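Peroxiredoxin 6 (Arenicola marina, PDB 2V2G) is a thiol-dependent peroxidase that works as a mechanistically typical 2-Cys peroxiredoxin and probably reduces hydrogen peroxide and organic hydroperoxides. Local coordinates at the interface of chains A and B. Coordinates in Å, arbitrary orientation; residue numbers count along the deposited sequence, not the author numbering. Chains: chain A/B, Peroxiredoxin 6.

Contact 1: the interface of chains A and B. Residues chain A 5, 140-141, 162-163, 166; chain B 144-146, 148-149.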
# COMPACT_ATOMS: atom_id res chain seq x y z
N LEU A 5 8.04 8.57 4.42
CA LEU A 5 8.16 7.76 5.63
C LEU A 5 9.15 8.39 6.59
O LEU A 5 10.21 8.94 6.19
CB LEU A 5 8.61 6.34 5.28
CG LEU A 5 7.72 5.51 4.37
CD1 LEU A 5 8.32 4.12 4.29
CD2 LEU A 5 6.20 5.60 4.80
N LYS A 140 4.79 5.69 9.38
CA LYS A 140 5.50 4.42 9.33
C LYS A 140 5.28 3.59 8.04
O LYS A 140 6.16 2.79 7.64
CB LYS A 140 5.09 3.53 10.52
CG LYS A 140 5.25 4.11 11.92
CD LYS A 140 6.71 4.48 12.19
CE LYS A 140 6.91 5.21 13.55
NZ LYS A 140 8.36 5.54 13.80
N LEU A 141 4.16 3.84 7.37
CA LEU A 141 3.74 3.11 6.16
C LEU A 141 2.59 3.82 5.51
O LEU A 141 1.76 4.40 6.22
CB LEU A 141 3.28 1.69 6.57
CG LEU A 141 2.98 0.64 5.49
CD1 LEU A 141 3.27 -0.77 6.05
CD2 LEU A 141 1.54 0.78 5.03
N SER A 162 3.38 -6.44 11.80
CA SER A 162 4.83 -6.37 11.43
C SER A 162 5.46 -5.15 12.04
O SER A 162 6.52 -5.21 12.68
CB SER A 162 5.02 -6.37 9.93
OG SER A 162 6.38 -6.12 9.59
N LEU A 163 4.79 -4.01 11.91
CA LEU A 163 5.39 -2.74 12.38
C LEU A 163 5.56 -2.79 13.92
O LEU A 163 6.51 -2.23 14.43
CB LEU A 163 4.52 -1.54 11.98
CG LEU A 163 4.46 -1.24 10.49
CD1 LEU A 163 3.21 -0.37 10.26
CD2 LEU A 163 5.76 -0.59 10.00
N THR A 166 8.50 -5.25 14.80
CA THR A 166 9.83 -4.83 14.41
C THR A 166 10.25 -3.54 15.08
O THR A 166 11.42 -3.17 15.00
CB THR A 166 9.88 -4.71 12.85
OG1 THR A 166 8.93 -3.68 12.44
CG2 THR A 166 9.59 -6.08 12.17
N LEU B 144 4.08 2.53 0.04
CA LEU B 144 5.37 2.80 0.67
C LEU B 144 5.48 2.01 1.96
O LEU B 144 4.91 2.37 2.99
CB LEU B 144 5.64 4.27 0.94
CG LEU B 144 5.72 5.34 -0.10
CD1 LEU B 144 5.93 6.66 0.68
CD2 LEU B 144 6.84 5.00 -1.01
N TYR B 145 6.13 0.84 1.89
CA TYR B 145 6.45 0.04 3.06
C TYR B 145 7.91 0.24 3.52
O TYR B 145 8.78 0.49 2.67
CB TYR B 145 6.26 -1.44 2.81
CG TYR B 145 4.85 -1.98 2.75
CD1 TYR B 145 3.77 -1.19 2.41
CD2 TYR B 145 4.61 -3.33 2.97
CE1 TYR B 145 2.51 -1.71 2.28
CE2 TYR B 145 3.37 -3.88 2.82
CZ TYR B 145 2.30 -3.07 2.53
OH TYR B 145 1.03 -3.57 2.36
N PRO B 146 8.14 0.19 4.85
CA PRO B 146 9.49 0.39 5.31
C PRO B 146 10.32 -0.85 5.21
O PRO B 146 9.79 -1.95 4.99
CB PRO B 146 9.29 0.80 6.78
CG PRO B 146 8.06 -0.05 7.16
CD PRO B 146 7.19 0.02 5.97
N THR B 148 11.54 -2.69 7.38
CA THR B 148 11.20 -3.69 8.39
C THR B 148 10.16 -4.72 7.92
O THR B 148 10.01 -5.78 8.51
CB THR B 148 10.50 -3.04 9.64
OG1 THR B 148 9.37 -2.21 9.26
CG2 THR B 148 11.46 -2.21 10.43
N THR B 149 9.40 -4.34 6.91
CA THR B 149 8.11 -5.01 6.62
C THR B 149 7.98 -5.46 5.15
O THR B 149 7.74 -4.65 4.25
CB THR B 149 6.94 -4.05 6.99
OG1 THR B 149 7.09 -3.73 8.40
CG2 THR B 149 5.57 -4.65 6.66
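A:Leu141 packs beside the ring of B:Tyr145 at the dimer interface, where strand 139-145 and helix 153-168 of chain A meet the strand end and following loop of chain B. The two side chains point the same way. A:Leu141 CD1 sits over one ring face, offset toward the rim, 3.9 Å from the centroid. Next along the chain, the B:Pro146 ring lies against A:Lys140 O and A:Leu163. Its CG is 3.7 Å from A:Leu163 CD2, and the two side chains cross at about a right angle. This leucine, tyrosine and proline packing is the tight apolar part.

A serine and threonine cluster follows on the helix side. A:Ser162 OG and B:Thr149 OG1 form a hydrogen bond of 2.8 Å. B:Thr149 OG1 is also bonded to B:Thr148 OG1. A:Thr166 OG1 (chi1 62°) packs 3.3 Å from B:Thr148 CB and donates to A:Ser162 O. An alanine in place of A:Thr166 would probably leave A:Ser162 O without this hydroxyl partner and open a gap beside B:Thr148.

A:Leu5 makes the looser margin. Its CD2 is 3.9 Å from B:Leu144 O. Its other methyl, CD1, stands 4.0 Å from B:Pro146 CA.

Contact 2: the interface of chains A and B. Residues chain A 143, 145, 149-152; chain B 141, 143, 155, 158-159.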
# COMPACT_ATOMS: atom_id res chain seq x y z
N ILE A 143 -0.22 3.89 1.88
CA ILE A 143 -0.73 3.38 0.58
C ILE A 143 -1.58 4.45 -0.03
O ILE A 143 -2.33 5.16 0.68
CB ILE A 143 -1.44 2.02 0.64
CG1 ILE A 143 -2.87 2.10 1.12
CG2 ILE A 143 -0.66 0.92 1.47
CD1 ILE A 143 -3.63 0.77 1.31
N TYR A 145 -4.34 4.23 -2.84
CA TYR A 145 -5.19 3.51 -3.82
C TYR A 145 -6.17 4.51 -4.48
O TYR A 145 -6.66 5.44 -3.81
CB TYR A 145 -6.02 2.42 -3.14
CG TYR A 145 -5.29 1.15 -2.76
CD1 TYR A 145 -3.94 1.10 -2.57
CD2 TYR A 145 -6.01 -0.07 -2.64
CE1 TYR A 145 -3.30 -0.09 -2.24
CE2 TYR A 145 -5.39 -1.25 -2.29
CZ TYR A 145 -4.03 -1.28 -2.09
OH TYR A 145 -3.35 -2.46 -1.76
N THR A 149 -10.68 1.38 -6.67
CA THR A 149 -10.04 0.15 -6.13
C THR A 149 -10.15 0.12 -4.59
O THR A 149 -9.35 0.71 -3.88
CB THR A 149 -8.60 -0.03 -6.65
OG1 THR A 149 -8.65 -0.04 -8.08
CG2 THR A 149 -7.92 -1.33 -6.07
N GLY A 150 -11.13 -0.63 -4.11
CA GLY A 150 -11.30 -0.77 -2.69
C GLY A 150 -10.14 -1.44 -2.02
O GLY A 150 -9.47 -2.24 -2.60
N ARG A 151 -9.85 -1.06 -0.76
CA ARG A 151 -8.72 -1.55 -0.03
C ARG A 151 -8.93 -2.95 0.59
O ARG A 151 -10.01 -3.50 0.55
CB ARG A 151 -8.37 -0.54 1.06
CG ARG A 151 -7.76 0.72 0.48
CD ARG A 151 -7.84 1.86 1.39
NE ARG A 151 -9.18 2.40 1.45
CZ ARG A 151 -9.50 3.59 1.98
NH1 ARG A 151 -8.58 4.42 2.51
NH2 ARG A 151 -10.72 3.98 1.88
N ASN A 152 -7.81 -3.53 1.03
CA ASN A 152 -7.73 -4.80 1.76
C ASN A 152 -7.27 -4.46 3.18
O ASN A 152 -6.09 -4.26 3.44
CB ASN A 152 -6.76 -5.75 1.01
CG ASN A 152 -6.46 -7.02 1.74
OD1 ASN A 152 -6.93 -7.21 2.87
ND2 ASN A 152 -5.69 -7.89 1.13
N LEU B 141 -1.42 3.61 -8.71
CA LEU B 141 -1.49 3.16 -7.34
C LEU B 141 -0.07 3.09 -6.79
O LEU B 141 0.89 2.71 -7.57
CB LEU B 141 -2.17 1.79 -7.30
CG LEU B 141 -2.43 1.05 -6.00
CD1 LEU B 141 -3.62 0.14 -6.15
CD2 LEU B 141 -1.18 0.25 -5.45
N ILE B 143 2.36 2.11 -3.06
CA ILE B 143 2.56 1.73 -1.66
C ILE B 143 3.98 2.10 -1.22
O ILE B 143 4.91 2.07 -2.01
CB ILE B 143 2.24 0.29 -1.33
CG1 ILE B 143 3.34 -0.67 -1.72
CG2 ILE B 143 0.91 -0.07 -1.96
CD1 ILE B 143 3.06 -2.17 -1.46
N GLU B 155 -1.41 -9.18 -2.92
CA GLU B 155 -2.22 -7.95 -2.88
C GLU B 155 -1.94 -7.10 -4.13
O GLU B 155 -2.84 -6.44 -4.66
CB GLU B 155 -1.92 -7.11 -1.63
CG GLU B 155 -2.65 -5.70 -1.59
CD GLU B 155 -4.14 -5.76 -1.66
OE1 GLU B 155 -4.72 -6.88 -1.53
OE2 GLU B 155 -4.76 -4.67 -1.78
N ARG B 158 -3.82 -8.56 -6.81
CA ARG B 158 -5.28 -8.27 -6.63
C ARG B 158 -5.60 -6.87 -7.17
O ARG B 158 -6.59 -6.68 -7.93
CB ARG B 158 -5.68 -8.43 -5.15
CG ARG B 158 -7.21 -8.30 -4.90
CD ARG B 158 -7.55 -8.24 -3.42
NE ARG B 158 -7.19 -6.93 -2.90
CZ ARG B 158 -7.99 -5.88 -2.96
NH1 ARG B 158 -9.21 -5.99 -3.51
NH2 ARG B 158 -7.56 -4.71 -2.54
N VAL B 159 -4.84 -5.86 -6.74
CA VAL B 159 -5.11 -4.50 -7.19
C VAL B 159 -4.88 -4.30 -8.73
O VAL B 159 -5.61 -3.51 -9.35
CB VAL B 159 -4.38 -3.45 -6.32
CG1 VAL B 159 -4.91 -3.54 -4.86
CG2 VAL B 159 -2.82 -3.57 -6.38
O HOH W 1 -11.06 -3.79 -4.19
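A:Tyr145 and B:Glu155 meet tip to tip, with ring and carboxylate nearly coplanar. The phenol OH donates to B:Glu155 OE2 over 2.6 Å, on the anti lone pair of that oxygen. A:Asn152 ND2 donates to the other oxygen, B:Glu155 OE1, at 3.0 Å. It comes from above the carboxylate plane, 58° out of it. B:Val159 CG1 touches the ring at A:Tyr145 CE2, 3.5 Å away. B:Leu141 CD1 lies on one ring face. B:Arg158 NH2 reaches A:Gly150 O at 3.1 Å, almost straight and in the guanidinium plane. Water 1 links B:Arg158 NH1 to the same carbonyl.

The second shell positions these groups. B:Arg158 is salt-bridged side-on to its own B:Glu155, with NE to OE1 at 2.8 Å and NH2 to OE2. Both nitrogens come on the syn side but tilted out of the carboxylate plane. Each carboxylate oxygen therefore accepts from both chains. The bend of B:Glu155 at chi2 (59°) turns its carboxylate toward these donors. A:Ile143 CD1 backs the other face of the A:Tyr145 ring.

Beyond the ring, A:Ile143 and B:Ile143 form an antiparallel bridge, their CG2 atoms 3.9 Å apart. The site joins the edge strands of the two subunits and ties the helix 153-168 of one to the loop of the other, as in the family's edge-to-edge dimer.

Contact 3: the interface of chains A and B. Residues chain A 46-47, 87; chain B 184, 204, 213, 215.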
# COMPACT_ATOMS: atom_id res chain seq x y z
N THR A 46 -18.67 2.93 1.12
CA THR A 46 -19.59 2.38 2.15
C THR A 46 -19.12 0.99 2.56
O THR A 46 -19.03 0.67 3.76
CB THR A 46 -21.07 2.38 1.70
OG1 THR A 46 -21.44 3.67 1.24
CG2 THR A 46 -22.08 2.05 2.88
N THR A 47 -18.80 0.14 1.57
CA THR A 47 -18.23 -1.18 1.92
C THR A 47 -16.95 -1.11 2.76
O THR A 47 -16.71 -1.94 3.63
CB THR A 47 -17.97 -2.08 0.66
OG1 THR A 47 -16.83 -1.63 -0.08
CG2 THR A 47 -19.23 -2.11 -0.24
N LEU A 87 -24.62 -1.45 6.40
CA LEU A 87 -23.88 -2.31 5.56
C LEU A 87 -22.89 -3.15 6.39
O LEU A 87 -22.56 -4.29 6.03
CB LEU A 87 -23.16 -1.47 4.49
CG LEU A 87 -23.12 -1.89 3.00
CD1 LEU A 87 -21.73 -1.79 2.51
CD2 LEU A 87 -23.69 -3.29 2.71
N MET B 184 -19.21 -2.95 -7.71
CA MET B 184 -20.15 -1.87 -7.52
C MET B 184 -20.27 -1.04 -8.77
O MET B 184 -19.28 -0.72 -9.42
CB MET B 184 -19.66 -0.93 -6.45
CG MET B 184 -19.29 -1.56 -5.10
SD MET B 184 -20.39 -2.78 -4.43
CE MET B 184 -21.77 -1.80 -4.17
N LYS B 204 -29.39 -2.03 -3.28
CA LYS B 204 -29.67 -2.31 -1.88
C LYS B 204 -30.21 -1.06 -1.19
O LYS B 204 -29.58 0.01 -1.24
CB LYS B 204 -28.41 -2.82 -1.17
CG LYS B 204 -28.60 -3.03 0.35
CD LYS B 204 -27.37 -3.68 0.99
CE LYS B 204 -27.58 -4.08 2.47
NZ LYS B 204 -27.58 -2.88 3.38
N LEU B 213 -26.15 2.32 -3.60
CA LEU B 213 -25.48 1.05 -3.21
C LEU B 213 -25.91 -0.01 -4.23
O LEU B 213 -26.85 -0.75 -4.02
CB LEU B 213 -25.81 0.69 -1.76
CG LEU B 213 -24.87 -0.33 -1.08
CD1 LEU B 213 -23.48 0.28 -0.87
CD2 LEU B 213 -25.38 -0.79 0.25
N TYR B 215 -24.88 -3.11 -6.74
CA TYR B 215 -24.03 -4.28 -7.00
C TYR B 215 -24.28 -4.85 -8.37
O TYR B 215 -25.42 -4.78 -8.87
CB TYR B 215 -24.39 -5.39 -6.01
CG TYR B 215 -24.11 -5.10 -4.57
CD1 TYR B 215 -22.86 -5.37 -4.01
CD2 TYR B 215 -25.09 -4.62 -3.76
CE1 TYR B 215 -22.61 -5.13 -2.66
CE2 TYR B 215 -24.85 -4.37 -2.42
CZ TYR B 215 -23.62 -4.64 -1.88
OH TYR B 215 -23.44 -4.38 -0.52
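The ring of B:Tyr215 has B:Met184 CE on one face, 3.7 Å above the plane and toward the rim, while its hydroxyl tip is aimed across the interface at A:Leu87. The OH comes to 3.4 Å from A:Leu87 CD2, a van der Waals contact in which the phenol oxygen meets a methyl group. No hydrogen bond crosses this patch, so packing alone joins the chains here.

A:Leu87, near the end of helix 74-88, is the centre of the contact. It meets B:Leu213 tip to tip, with CG 3.7 Å from B:Leu213 CD2. Its chi1 of -136° turns the side chain toward chain B. B:Lys204 runs past on another side. Its chain is extended up to a bend at chi4, and its CE lies 4.0 Å from A:Leu87 CD2. The aliphatic end of the lysine thus lines the same methyl.

The remaining contacts are looser. They bring the C-terminal part of chain B against helix 43-54 of chain A, where A:Thr46 follows A:Ser45, the engineered replacement of the peroxidatic cysteine. A:Thr47 CG2 faces B:Met184 SD, 4.4 Å away. B:Leu213 approaches the same helix, and its CD1 stands 4.1 Å from A:Thr46 CB.

Contact 1 and contact 2 use the same elements with the chains exchanged: strand 139-145, the loop after it and helix 153-168. Leu141, Tyr145 and Thr149 appear in both. The centres of their C-alpha atoms are about 16 Å apart, and both belong to the same two-fold symmetric interface. Measured between the same kind of centres, contact 3 lies about 18 Å from contact 2 and 31 Å from contact 1. It uses other elements, the C-terminal part of one chain and helices 43-54 and 74-88 of its partner. The dimer is thus joined at its strand edges and again by C-terminal arms, which may link each active-site region to the other subunit.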